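Local atomic coordinates of mitogen-activated protein kinase kinase kinase 7 interacting protein 1 (Anopheles gambiae, PDB entry 2IRM), a protein that probably acts as an adapter that binds the kinase TAK1 and triggers its autophosphorylation, and carries a domain with the PP2C phosphatase fold. Residues Q23-D28 with D328-L333; L278-H283 with F342-D347; V298-E303 with Q316-R321. All coordinates share one frame; numbering follows the deposited sequence.

Contact 1: Q23-D28 with D328-L333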
ATOM      1  N   GLN A  23      12.593   8.398   4.350  1.00 43.34           N
ATOM      2  CA  GLN A  23      13.809   9.205   4.307  1.00 44.22           C
ATOM      3  C   GLN A  23      13.884  10.106   3.091  1.00 44.61           C
ATOM      4  O   GLN A  23      13.415   9.750   2.012  1.00 44.82           O
ATOM      5  CB  GLN A  23      15.043   8.310   4.322  1.00 44.20           C
ATOM      6  CG  GLN A  23      15.344   7.678   5.664  1.00 44.48           C
ATOM      7  CD  GLN A  23      16.643   6.901   5.670  1.00 44.46           C
ATOM      8  OE1 GLN A  23      17.180   6.597   6.727  1.00 46.03           O
ATOM      9  NE2 GLN A  23      17.155   6.576   4.491  1.00 44.63           N
ATOM     10  N   ILE A  24      14.476  11.282   3.280  1.00 45.14           N
ATOM     11  CA  ILE A  24      14.924  12.098   2.159  1.00 45.77           C
ATOM     12  C   ILE A  24      16.450  12.000   2.114  1.00 45.94           C
ATOM     13  O   ILE A  24      17.129  12.350   3.078  1.00 45.94           O
ATOM     14  CB  ILE A  24      14.416  13.573   2.247  1.00 45.70           C
ATOM     15  CG1 ILE A  24      12.948  13.649   1.799  1.00 46.16           C
ATOM     16  CG2 ILE A  24      15.267  14.509   1.380  1.00 45.98           C
ATOM     17  CD1 ILE A  24      12.287  15.026   1.955  1.00 46.02           C
ATOM     18  N   TYR A  25      16.971  11.490   1.000  1.00 46.42           N
ATOM     19  CA  TYR A  25      18.412  11.344   0.806  1.00 46.88           C
ATOM     20  C   TYR A  25      19.054  12.679   0.420  1.00 47.51           C
ATOM     21  O   TYR A  25      18.658  13.295  -0.567  1.00 47.73           O
ATOM     22  CB  TYR A  25      18.717  10.311  -0.291  1.00 46.47           C
ATOM     23  CG  TYR A  25      18.174   8.900  -0.094  1.00 45.80           C
ATOM     24  CD1 TYR A  25      18.011   8.348   1.179  1.00 44.83           C
ATOM     25  CD2 TYR A  25      17.869   8.099  -1.199  1.00 45.25           C
ATOM     26  CE1 TYR A  25      17.539   7.049   1.342  1.00 44.58           C
ATOM     27  CE2 TYR A  25      17.395   6.801  -1.043  1.00 45.03           C
ATOM     28  CZ  TYR A  25      17.234   6.285   0.230  1.00 45.06           C
ATOM     29  OH  TYR A  25      16.765   5.005   0.387  1.00 45.52           O
ATOM     30  N   LYS A  26      20.038  13.130   1.191  1.00 48.34           N
ATOM     31  CA  LYS A  26      20.797  14.312   0.793  1.00 49.32           C
ATOM     32  C   LYS A  26      21.929  13.933  -0.148  1.00 49.71           C
ATOM     33  O   LYS A  26      22.615  12.922   0.059  1.00 49.80           O
ATOM     34  CB  LYS A  26      21.348  15.094   1.999  1.00 49.48           C
ATOM     35  CG  LYS A  26      20.375  16.086   2.666  1.00 50.22           C
ATOM     36  CD  LYS A  26      19.774  17.102   1.681  1.00 51.34           C
ATOM     37  CE  LYS A  26      18.412  16.633   1.156  1.00 51.84           C
ATOM     38  NZ  LYS A  26      18.027  17.253  -0.151  1.00 52.80           N
ATOM     39  N   ASP A  27      22.105  14.755  -1.184  1.00 50.22           N
ATOM     40  CA  ASP A  27      23.231  14.638  -2.110  1.00 50.58           C
ATOM     41  C   ASP A  27      24.541  14.592  -1.330  1.00 50.43           C
ATOM     42  O   ASP A  27      25.420  13.779  -1.622  1.00 50.43           O
ATOM     43  CB  ASP A  27      23.218  15.806  -3.105  1.00 50.83           C
ATOM     44  CG  ASP A  27      24.583  16.055  -3.733  1.00 51.48           C
ATOM     45  OD1 ASP A  27      25.381  16.836  -3.152  1.00 51.73           O
ATOM     46  OD2 ASP A  27      24.846  15.477  -4.815  1.00 52.39           O
ATOM     47  N   ASP A  28      24.644  15.478  -0.342  1.00 50.32           N
ATOM     48  CA  ASP A  28      25.716  15.483   0.647  1.00 50.18           C
ATOM     49  C   ASP A  28      26.143  14.061   1.065  1.00 50.20           C
ATOM     50  O   ASP A  28      27.304  13.695   0.914  1.00 50.05           O
ATOM     51  CB  ASP A  28      25.262  16.353   1.838  1.00 50.09           C
ATOM     52  CG  ASP A  28      25.798  15.866   3.191  1.00 49.72           C
ATOM     53  OD1 ASP A  28      26.955  15.380   3.251  1.00 50.54           O
ATOM     54  OD2 ASP A  28      25.046  15.991   4.215  1.00 48.95           O
ATOM     55  N   ASP A 328      22.315   2.469  -1.513  1.00 43.48           N
ATOM     56  CA  ASP A 328      23.529   2.149  -2.270  1.00 43.79           C
ATOM     57  C   ASP A 328      23.300   2.379  -3.753  1.00 44.00           C
ATOM     58  O   ASP A 328      24.167   2.914  -4.435  1.00 43.95           O
ATOM     59  CB  ASP A 328      23.977   0.704  -2.047  1.00 43.78           C
ATOM     60  CG  ASP A 328      24.530   0.471  -0.659  1.00 43.56           C
ATOM     61  OD1 ASP A 328      24.973   1.446  -0.016  1.00 43.51           O
ATOM     62  OD2 ASP A 328      24.517  -0.696  -0.212  1.00 42.96           O
ATOM     63  N   THR A 329      22.130   1.965  -4.240  1.00 44.20           N
ATOM     64  CA  THR A 329      21.744   2.179  -5.628  1.00 44.55           C
ATOM     65  C   THR A 329      21.697   3.673  -5.924  1.00 44.97           C
ATOM     66  O   THR A 329      22.156   4.107  -6.982  1.00 45.13           O
ATOM     67  CB  THR A 329      20.395   1.513  -5.948  1.00 44.47           C
ATOM     68  OG1 THR A 329      20.482   0.112  -5.672  1.00 44.53           O
ATOM     69  CG2 THR A 329      20.021   1.693  -7.409  1.00 44.39           C
ATOM     70  N   TYR A 330      21.167   4.452  -4.984  1.00 45.46           N
ATOM     71  CA  TYR A 330      21.207   5.913  -5.083  1.00 46.08           C
ATOM     72  C   TYR A 330      22.642   6.443  -5.055  1.00 46.66           C
ATOM     73  O   TYR A 330      23.027   7.254  -5.897  1.00 46.52           O
ATOM     74  CB  TYR A 330      20.370   6.574  -3.976  1.00 45.78           C
ATOM     75  CG  TYR A 330      20.642   8.059  -3.783  1.00 45.49           C
ATOM     76  CD1 TYR A 330      21.475   8.506  -2.756  1.00 45.69           C
ATOM     77  CD2 TYR A 330      20.070   9.014  -4.623  1.00 45.03           C
ATOM     78  CE1 TYR A 330      21.730   9.865  -2.571  1.00 45.52           C
ATOM     79  CE2 TYR A 330      20.322  10.377  -4.444  1.00 44.74           C
ATOM     80  CZ  TYR A 330      21.152  10.791  -3.416  1.00 45.06           C
ATOM     81  OH  TYR A 330      21.405  12.128  -3.224  1.00 44.98           O
ATOM     82  N   MET A 331      23.427   5.982  -4.086  1.00 47.60           N
ATOM     83  CA  MET A 331      24.800   6.455  -3.940  1.00 48.68           C
ATOM     84  C   MET A 331      25.727   5.958  -5.055  1.00 49.52           C
ATOM     85  O   MET A 331      26.723   6.615  -5.378  1.00 49.59           O
ATOM     86  CB  MET A 331      25.356   6.111  -2.553  1.00 48.55           C
ATOM     87  CG  MET A 331      24.875   7.044  -1.449  1.00 48.41           C
ATOM     88  SD  MET A 331      25.431   8.746  -1.667  1.00 48.24           S
ATOM     89  CE  MET A 331      24.543   9.600  -0.375  1.00 48.45           C
ATOM     90  N   GLN A 332      25.388   4.815  -5.652  1.00 50.58           N
ATOM     91  CA  GLN A 332      26.176   4.261  -6.755  1.00 51.63           C
ATOM     92  C   GLN A 332      25.662   4.809  -8.081  1.00 52.13           C
ATOM     93  O   GLN A 332      26.154   4.451  -9.157  1.00 52.21           O
ATOM     94  CB  GLN A 332      26.158   2.730  -6.726  1.00 51.76           C
ATOM     95  CG  GLN A 332      27.555   2.100  -6.783  1.00 52.46           C
ATOM     96  CD  GLN A 332      27.826   1.114  -5.636  1.00 53.45           C
ATOM     97  OE1 GLN A 332      26.910   0.696  -4.909  1.00 53.50           O
ATOM     98  NE2 GLN A 332      29.097   0.747  -5.468  1.00 53.55           N
ATOM     99  N   LEU A 333      24.666   5.686  -7.981  1.00 52.81           N
ATOM    100  CA  LEU A 333      24.201   6.480  -9.106  1.00 53.48           C
ATOM    101  C   LEU A 333      24.814   7.880  -9.042  1.00 54.06           C
ATOM    102  O   LEU A 333      25.135   8.466 -10.073  1.00 54.35           O
ATOM    103  CB  LEU A 333      22.678   6.552  -9.110  1.00 53.38           C
ATOM    104  CG  LEU A 333      21.946   6.351 -10.437  1.00 53.34           C
ATOM    105  CD1 LEU A 333      22.598   5.262 -11.296  1.00 52.92           C
ATOM    106  CD2 LEU A 333      20.475   6.028 -10.165  1.00 52.51           C
TER
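One face of the Tyr330 ring carries Tyr25, whose CB sits over it toward the rim, 4.1 Å from the ring centroid and 21° off its normal, a CH-pi contact. The carbonyl oxygen of Lys26 lies at the edge of the same Tyr330 ring, near its plane. The Tyr25 ring meets its partner obliquely: the two planes are turned 39° against each other with centroids 5.2 Å apart. The nearest ring atoms are Tyr25 CD2 and Tyr330 CG, at 3.8 Å. The side chains run past one another with opposite headings, one reaching out from the end of strand 15-25 and the other from helix 311-334. Tyr330 has CG anti to its backbone N (chi1 165°), on the side of Tyr25. Its OH ends beside the backbone of Asp27, 3.3 Å from Asp27 CA. The same OH is 3.4 Å from Asp27 N, but the angle is too poor for a hydrogen bond. Met331 adds a lighter touch: its CE comes to 3.9 Å from Lys26 O. The polar end of Tyr25 is engaged by the helix one turn earlier, where its OH is hydrogen-bonded to His326 ND1 and the His327 ring meets its ring edge-to-face. Phe342 and Val340, in the loop after the helix, also pack on Tyr330. The contact thus joins the last residue of an N-terminal strand to the C-terminal part of a long helix some 300 residues later, a helix lying against one antiparallel sheet as in the helix-flanked beta sandwich of the PP2C fold.

Contact 2: L278-H283 with F342-D347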
ATOM      1  N   LEU A 278       7.687   0.124   0.276  1.00 45.05           N
ATOM      2  CA  LEU A 278       8.467  -1.074   0.018  1.00 44.74           C
ATOM      3  C   LEU A 278       8.428  -1.427  -1.458  1.00 44.93           C
ATOM      4  O   LEU A 278       9.452  -1.774  -2.045  1.00 45.26           O
ATOM      5  CB  LEU A 278       7.982  -2.244   0.872  1.00 44.45           C
ATOM      6  CG  LEU A 278       8.606  -3.605   0.580  1.00 43.47           C
ATOM      7  CD1 LEU A 278      10.115  -3.526   0.574  1.00 43.81           C
ATOM      8  CD2 LEU A 278       8.149  -4.581   1.608  1.00 42.90           C
ATOM      9  N   CYS A 279       7.254  -1.333  -2.061  1.00 44.85           N
ATOM     10  CA  CYS A 279       7.143  -1.618  -3.473  1.00 44.99           C
ATOM     11  C   CYS A 279       7.970  -0.624  -4.281  1.00 45.01           C
ATOM     12  O   CYS A 279       8.753  -1.024  -5.155  1.00 45.20           O
ATOM     13  CB  CYS A 279       5.684  -1.629  -3.900  1.00 44.94           C
ATOM     14  SG  CYS A 279       4.798  -2.960  -3.096  1.00 46.01           S
ATOM     15  N   ARG A 280       7.819   0.662  -3.965  1.00 44.67           N
ATOM     16  CA  ARG A 280       8.575   1.708  -4.636  1.00 44.22           C
ATOM     17  C   ARG A 280      10.055   1.356  -4.620  1.00 44.36           C
ATOM     18  O   ARG A 280      10.680   1.263  -5.672  1.00 44.34           O
ATOM     19  CB  ARG A 280       8.347   3.052  -3.960  1.00 44.09           C
ATOM     20  CG  ARG A 280       8.232   4.188  -4.928  1.00 43.19           C
ATOM     21  CD  ARG A 280       8.283   5.506  -4.215  1.00 42.29           C
ATOM     22  NE  ARG A 280       9.547   6.177  -4.471  1.00 42.93           N
ATOM     23  CZ  ARG A 280      10.031   7.179  -3.745  1.00 42.97           C
ATOM     24  NH1 ARG A 280       9.355   7.629  -2.694  1.00 42.49           N
ATOM     25  NH2 ARG A 280      11.195   7.730  -4.071  1.00 42.78           N
ATOM     26  N   ALA A 281      10.593   1.124  -3.420  1.00 44.57           N
ATOM     27  CA  ALA A 281      12.017   0.828  -3.229  1.00 44.64           C
ATOM     28  C   ALA A 281      12.486  -0.343  -4.069  1.00 44.79           C
ATOM     29  O   ALA A 281      13.468  -0.222  -4.796  1.00 44.83           O
ATOM     30  CB  ALA A 281      12.324   0.581  -1.770  1.00 44.49           C
ATOM     31  N   LEU A 282      11.781  -1.468  -3.966  1.00 45.18           N
ATOM     32  CA  LEU A 282      12.068  -2.652  -4.776  1.00 45.73           C
ATOM     33  C   LEU A 282      12.178  -2.363  -6.280  1.00 46.27           C
ATOM     34  O   LEU A 282      13.107  -2.820  -6.925  1.00 46.46           O
ATOM     35  CB  LEU A 282      11.018  -3.740  -4.537  1.00 45.58           C
ATOM     36  CG  LEU A 282      11.361  -4.871  -3.570  1.00 45.53           C
ATOM     37  CD1 LEU A 282      10.122  -5.691  -3.236  1.00 45.23           C
ATOM     38  CD2 LEU A 282      12.436  -5.760  -4.173  1.00 46.13           C
ATOM     39  N   HIS A 283      11.234  -1.598  -6.824  1.00 46.89           N
ATOM     40  CA  HIS A 283      11.185  -1.311  -8.255  1.00 47.53           C
ATOM     41  C   HIS A 283      12.314  -0.400  -8.700  1.00 47.85           C
ATOM     42  O   HIS A 283      12.777  -0.478  -9.844  1.00 47.98           O
ATOM     43  CB  HIS A 283       9.840  -0.677  -8.608  1.00 47.81           C
ATOM     44  CG  HIS A 283       9.778  -0.100  -9.992  1.00 48.34           C
ATOM     45  ND1 HIS A 283       9.475   1.225 -10.231  1.00 48.63           N
ATOM     46  CD2 HIS A 283       9.976  -0.668 -11.205  1.00 48.91           C
ATOM     47  CE1 HIS A 283       9.480   1.448 -11.534  1.00 49.36           C
ATOM     48  NE2 HIS A 283       9.783   0.315 -12.148  1.00 50.20           N
ATOM     49  N   PHE A 342      15.387   8.354  -8.448  1.00 51.57           N
ATOM     50  CA  PHE A 342      14.848   8.531  -7.100  1.00 50.76           C
ATOM     51  C   PHE A 342      15.835   9.299  -6.226  1.00 50.28           C
ATOM     52  O   PHE A 342      17.006   9.457  -6.582  1.00 50.25           O
ATOM     53  CB  PHE A 342      14.527   7.170  -6.467  1.00 50.77           C
ATOM     54  CG  PHE A 342      15.676   6.199  -6.501  1.00 50.48           C
ATOM     55  CD1 PHE A 342      16.478   6.018  -5.383  1.00 51.16           C
ATOM     56  CD2 PHE A 342      15.963   5.473  -7.654  1.00 49.83           C
ATOM     57  CE1 PHE A 342      17.549   5.124  -5.415  1.00 51.16           C
ATOM     58  CE2 PHE A 342      17.022   4.582  -7.696  1.00 49.42           C
ATOM     59  CZ  PHE A 342      17.819   4.406  -6.576  1.00 50.30           C
ATOM     60  N   ASN A 343      15.357   9.766  -5.076  1.00 49.50           N
ATOM     61  CA  ASN A 343      16.179  10.519  -4.138  1.00 48.75           C
ATOM     62  C   ASN A 343      15.592  10.464  -2.732  1.00 48.46           C
ATOM     63  O   ASN A 343      16.004  11.206  -1.835  1.00 48.36           O
ATOM     64  CB  ASN A 343      16.320  11.970  -4.604  1.00 48.62           C
ATOM     65  CG  ASN A 343      15.050  12.774  -4.418  1.00 48.61           C
ATOM     66  OD1 ASN A 343      15.103  13.930  -4.015  1.00 48.28           O
ATOM     67  ND2 ASN A 343      13.899  12.166  -4.705  1.00 49.67           N
ATOM     68  N   SER A 344      14.618   9.579  -2.551  1.00 48.08           N
ATOM     69  CA  SER A 344      13.932   9.456  -1.279  1.00 47.60           C
ATOM     70  C   SER A 344      13.447   8.040  -1.018  1.00 47.36           C
ATOM     71  O   SER A 344      13.598   7.135  -1.838  1.00 47.02           O
ATOM     72  CB  SER A 344      12.752  10.437  -1.204  1.00 47.81           C
ATOM     73  OG  SER A 344      11.607   9.952  -1.892  1.00 47.49           O
ATOM     74  N   ARG A 345      12.847   7.880   0.149  1.00 47.47           N
ATOM     75  CA  ARG A 345      12.312   6.618   0.610  1.00 47.47           C
ATOM     76  C   ARG A 345      11.010   6.930   1.327  1.00 47.51           C
ATOM     77  O   ARG A 345      10.927   7.888   2.113  1.00 47.20           O
ATOM     78  CB  ARG A 345      13.306   5.969   1.577  1.00 47.52           C
ATOM     79  CG  ARG A 345      12.936   4.580   2.054  1.00 46.81           C
ATOM     80  CD  ARG A 345      13.383   4.383   3.488  1.00 45.01           C
ATOM     81  NE  ARG A 345      14.805   4.099   3.584  1.00 44.14           N
ATOM     82  CZ  ARG A 345      15.471   3.980   4.729  1.00 44.29           C
ATOM     83  NH1 ARG A 345      16.768   3.716   4.708  1.00 44.18           N
ATOM     84  NH2 ARG A 345      14.851   4.131   5.893  1.00 43.62           N
ATOM     85  N   ASP A 346       9.988   6.138   1.035  1.00 47.73           N
ATOM     86  CA  ASP A 346       8.741   6.231   1.781  1.00 48.20           C
ATOM     87  C   ASP A 346       8.839   5.226   2.907  1.00 48.22           C
ATOM     88  O   ASP A 346       9.816   4.485   2.984  1.00 48.45           O
ATOM     89  CB  ASP A 346       7.536   5.960   0.882  1.00 48.25           C
ATOM     90  CG  ASP A 346       7.413   6.972  -0.262  1.00 49.02           C
ATOM     91  OD1 ASP A 346       7.696   8.174  -0.037  1.00 49.45           O
ATOM     92  OD2 ASP A 346       7.035   6.565  -1.386  1.00 49.82           O
ATOM     93  N   ASP A 347       7.860   5.210   3.798  1.00 48.24           N
ATOM     94  CA  ASP A 347       7.891   4.254   4.894  1.00 48.14           C
ATOM     95  C   ASP A 347       7.859   2.849   4.329  1.00 47.84           C
ATOM     96  O   ASP A 347       6.944   2.487   3.587  1.00 47.88           O
ATOM     97  CB  ASP A 347       6.731   4.488   5.840  1.00 48.36           C
ATOM     98  CG  ASP A 347       6.754   5.876   6.430  1.00 49.62           C
ATOM     99  OD1 ASP A 347       7.485   6.075   7.425  1.00 51.20           O
ATOM    100  OD2 ASP A 347       6.054   6.768   5.892  1.00 51.01           O
TER
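The backbones of 278-283 and 342-347 come nearest at Leu278 and Asp347, CA to CA 7.2 Å, and Leu278 N stays 4.1 Å from Asp347 O. The side-chain contact belongs mainly to Arg280, which reaches over to the strand with its chain bent at chi3 (108°). Its NH2 donates to Ser344 OG at 3.1 Å, in the guanidinium plane. NH1 makes a second, weak bond to the same Ser344 OG at 3.3 Å, so one hydroxyl oxygen bridges both terminal nitrogens. NH1 also forms a salt bridge with Asp346 OD2 at 2.9 Å, fairly straight at 160°. That oxygen is met from above the carboxylate plane, and the two flat groups are turned 65° apart. Outside the two segments, NE of Arg280 pairs with Glu284, one helical turn on, while Pro222 and Leu223 pack against its side chain. The bonds join helix 276-285, which follows strand 268-274, to the start of the neighbouring strand 344-354 in an antiparallel sheet of the PP2C-type domain. All three guanidinium nitrogens have partners, which fixes the group's rotation, and its buried charge is probably balanced by carboxylates from both helix and strand.

Contact 3: V298-E303 with Q316-R321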
ATOM      1  N   VAL A 298      11.520 -12.493  -1.882  1.00 54.12           N
ATOM      2  CA  VAL A 298      11.312 -13.839  -1.349  1.00 54.16           C
ATOM      3  C   VAL A 298      12.508 -14.799  -1.454  1.00 54.53           C
ATOM      4  O   VAL A 298      12.463 -15.895  -0.893  1.00 54.49           O
ATOM      5  CB  VAL A 298      10.267 -14.613  -2.180  1.00 54.06           C
ATOM      6  CG1 VAL A 298      10.181 -16.065  -1.747  1.00 53.87           C
ATOM      7  CG2 VAL A 298       8.912 -13.941  -2.052  1.00 53.72           C
ATOM      8  N   ARG A 299      13.517 -14.446  -2.238  1.00 20.00           N
ATOM      9  CA  ARG A 299      14.804 -15.107  -2.109  1.00 20.00           C
ATOM     10  C   ARG A 299      15.187 -14.569  -0.752  1.00 20.00           C
ATOM     11  O   ARG A 299      15.326 -15.303   0.216  1.00 55.67           O
ATOM     12  CB  ARG A 299      15.654 -14.435  -3.190  1.00 20.00           C
ATOM     13  CG  ARG A 299      17.095 -14.930  -3.293  1.00 20.00           C
ATOM     14  CD  ARG A 299      17.250 -16.023  -4.324  1.00 20.00           C
ATOM     15  NE  ARG A 299      18.649 -16.228  -4.685  1.00 20.00           N
ATOM     16  CZ  ARG A 299      19.292 -17.388  -4.580  1.00 20.00           C
ATOM     17  NH1 ARG A 299      18.670 -18.466  -4.125  1.00 20.00           N
ATOM     18  NH2 ARG A 299      20.565 -17.473  -4.931  1.00 20.00           N
ATOM     19  N   MET A 300      15.311 -13.255  -0.711  1.00 55.97           N
ATOM     20  CA  MET A 300      15.913 -12.526   0.400  1.00 56.38           C
ATOM     21  C   MET A 300      15.396 -12.998   1.757  1.00 56.52           C
ATOM     22  O   MET A 300      16.180 -13.157   2.694  1.00 56.71           O
ATOM     23  CB  MET A 300      15.664 -11.032   0.227  1.00 56.41           C
ATOM     24  CG  MET A 300      16.608 -10.127   0.986  1.00 56.59           C
ATOM     25  SD  MET A 300      17.070  -8.661   0.028  1.00 56.82           S
ATOM     26  CE  MET A 300      15.546  -8.237  -0.820  1.00 56.17           C
ATOM     27  N   ILE A 301      14.089 -13.233   1.864  1.00 56.61           N
ATOM     28  CA  ILE A 301      13.530 -13.736   3.117  1.00 57.00           C
ATOM     29  C   ILE A 301      13.807 -15.223   3.318  1.00 57.15           C
ATOM     30  O   ILE A 301      14.108 -15.649   4.430  1.00 57.18           O
ATOM     31  CB  ILE A 301      12.016 -13.413   3.312  1.00 57.04           C
ATOM     32  CG1 ILE A 301      11.130 -14.193   2.336  1.00 57.28           C
ATOM     33  CG2 ILE A 301      11.750 -11.909   3.211  1.00 57.52           C
ATOM     34  CD1 ILE A 301       9.705 -13.658   2.242  1.00 57.13           C
ATOM     35  N   SER A 302      13.723 -16.011   2.247  1.00 57.31           N
ATOM     36  CA  SER A 302      13.945 -17.457   2.350  1.00 57.45           C
ATOM     37  C   SER A 302      15.384 -17.774   2.730  1.00 57.45           C
ATOM     38  O   SER A 302      15.666 -18.854   3.250  1.00 57.61           O
ATOM     39  CB  SER A 302      13.559 -18.180   1.056  1.00 57.56           C
ATOM     40  OG  SER A 302      14.585 -18.092   0.079  1.00 57.96           O
ATOM     41  N   GLU A 303      16.289 -16.834   2.458  1.00 57.44           N
ATOM     42  CA  GLU A 303      17.671 -16.931   2.924  1.00 57.48           C
ATOM     43  C   GLU A 303      17.750 -16.544   4.398  1.00 57.58           C
ATOM     44  O   GLU A 303      18.649 -16.985   5.122  1.00 57.51           O
ATOM     45  CB  GLU A 303      18.605 -16.049   2.088  1.00 57.37           C
ATOM     46  CG  GLU A 303      18.984 -16.654   0.743  1.00 57.25           C
ATOM     47  CD  GLU A 303      19.873 -15.750  -0.097  1.00 57.42           C
ATOM     48  OE1 GLU A 303      20.797 -16.277  -0.745  1.00 57.93           O
ATOM     49  OE2 GLU A 303      19.656 -14.522  -0.121  1.00 57.52           O
ATOM     50  N   GLN A 316      12.672  -7.734  10.052  1.00 46.50           N
ATOM     51  CA  GLN A 316      13.496  -6.532  10.216  1.00 46.38           C
ATOM     52  C   GLN A 316      14.862  -6.593   9.543  1.00 45.94           C
ATOM     53  O   GLN A 316      15.466  -5.557   9.264  1.00 46.08           O
ATOM     54  CB  GLN A 316      13.665  -6.152  11.689  1.00 46.57           C
ATOM     55  CG  GLN A 316      12.712  -5.051  12.164  1.00 47.82           C
ATOM     56  CD  GLN A 316      12.890  -3.718  11.427  1.00 48.85           C
ATOM     57  OE1 GLN A 316      13.668  -3.606  10.478  1.00 48.84           O
ATOM     58  NE2 GLN A 316      12.163  -2.700  11.876  1.00 49.72           N
ATOM     59  N   SER A 317      15.353  -7.802   9.296  1.00 45.39           N
ATOM     60  CA  SER A 317      16.646  -7.978   8.644  1.00 44.75           C
ATOM     61  C   SER A 317      16.494  -7.772   7.137  1.00 44.32           C
ATOM     62  O   SER A 317      17.338  -7.146   6.491  1.00 44.28           O
ATOM     63  CB  SER A 317      17.214  -9.367   8.953  1.00 44.67           C
ATOM     64  OG  SER A 317      18.613  -9.413   8.745  1.00 44.72           O
ATOM     65  N   VAL A 318      15.397  -8.288   6.593  1.00 43.72           N
ATOM     66  CA  VAL A 318      15.116  -8.184   5.169  1.00 43.16           C
ATOM     67  C   VAL A 318      14.865  -6.735   4.778  1.00 42.84           C
ATOM     68  O   VAL A 318      15.447  -6.237   3.808  1.00 42.71           O
ATOM     69  CB  VAL A 318      13.929  -9.074   4.772  1.00 43.12           C
ATOM     70  CG1 VAL A 318      13.437  -8.723   3.373  1.00 43.09           C
ATOM     71  CG2 VAL A 318      14.334 -10.542   4.858  1.00 42.84           C
ATOM     72  N   VAL A 319      14.011  -6.064   5.544  1.00 42.42           N
ATOM     73  CA  VAL A 319      13.773  -4.644   5.347  1.00 42.08           C
ATOM     74  C   VAL A 319      15.098  -3.894   5.402  1.00 41.98           C
ATOM     75  O   VAL A 319      15.423  -3.123   4.501  1.00 41.84           O
ATOM     76  CB  VAL A 319      12.778  -4.086   6.378  1.00 41.92           C
ATOM     77  CG1 VAL A 319      12.900  -2.574   6.496  1.00 41.96           C
ATOM     78  CG2 VAL A 319      11.374  -4.466   5.985  1.00 41.50           C
ATOM     79  N   HIS A 320      15.881  -4.157   6.439  1.00 41.96           N
ATOM     80  CA  HIS A 320      17.119  -3.427   6.629  1.00 42.18           C
ATOM     81  C   HIS A 320      18.108  -3.613   5.471  1.00 42.00           C
ATOM     82  O   HIS A 320      18.865  -2.693   5.152  1.00 42.12           O
ATOM     83  CB  HIS A 320      17.756  -3.762   7.975  1.00 42.25           C
ATOM     84  CG  HIS A 320      18.895  -2.864   8.331  1.00 43.46           C
ATOM     85  ND1 HIS A 320      20.090  -3.338   8.832  1.00 44.43           N
ATOM     86  CD2 HIS A 320      19.035  -1.521   8.229  1.00 44.36           C
ATOM     87  CE1 HIS A 320      20.910  -2.324   9.045  1.00 44.62           C
ATOM     88  NE2 HIS A 320      20.296  -1.211   8.682  1.00 45.32           N
ATOM     89  N   ARG A 321      18.091  -4.786   4.837  1.00 41.77           N
ATOM     90  CA  ARG A 321      18.896  -5.015   3.636  1.00 41.43           C
ATOM     91  C   ARG A 321      18.477  -4.050   2.541  1.00 41.35           C
ATOM     92  O   ARG A 321      19.281  -3.244   2.074  1.00 41.34           O
ATOM     93  CB  ARG A 321      18.720  -6.438   3.109  1.00 41.37           C
ATOM     94  CG  ARG A 321      19.441  -7.524   3.864  1.00 41.14           C
ATOM     95  CD  ARG A 321      19.928  -8.547   2.861  1.00 41.23           C
ATOM     96  NE  ARG A 321      19.600  -9.919   3.234  1.00 41.49           N
ATOM     97  CZ  ARG A 321      19.792 -10.975   2.447  1.00 41.80           C
ATOM     98  NH1 ARG A 321      20.312 -10.826   1.232  1.00 41.50           N
ATOM     99  NH2 ARG A 321      19.461 -12.189   2.874  1.00 42.09           N
TER
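Ile301 and Val318 form the apolar centre of this helix pair, CG2 of Ile301 lying 3.4 Å from CG2 of Val318, with Val318 CG1 also beside it. Their CA atoms, 6.1 Å apart, mark the nearest approach of the two backbones. Next to them Met300 lays its CG over the centre of one face of the Arg321 guanidinium, 3.6 Å from CZ, while its SD lies near Arg321 CD. The two long side chains pass one another, pointing opposite ways. At the edge of the same guanidinium, in its plane, stands Glu303: its OE2 is 3.8 Å from Arg321 NH2, a long salt bridge, and the glutamate comes in roughly perpendicular to the arginine. Glu304 offers Arg321 NH2 a second weak, long ion pair. Behind this shell, Arg299 O accepts from both Glu303 N and Ser302 OG, the hydroxyl lying 2.9 Å from Arg299 O on a lone pair, which ties down the helical turn that presents Glu303. The segment axes approach to 9.6 Å, at 136° between their N-to-C directions, a steeply crossed pair of opposite sense. Helices 292-304 and 311-334, consecutive in the chain, thus lie on one sheet: Ile301 packs on Phe270 and Val272 of strand 268-274, and Val318 reaches Leu350 of the adjacent strand 344-354.

Overall arrangement
Contact 2 is the buried one, its centre about 12 Å from that of the chain, whereas contacts 1 and 3 are partly buried and lie farther out. Contacts 1 and 3 share helix 311-334; their centres are about 21 Å apart and they do not touch. Contacts 1 and 2 do: backbone pairing of strands 15-25 and 344-354 links Gln23 with Arg345 and Tyr25 with Asn343. The chemistry follows the place. Deep in the fold, an arginine is held by a salt bridge and hydroxyl bonds, one of them weak; toward the surface, aromatic rings carry contact 1, and contact 3 combines aliphatic packing with a loose ion pair.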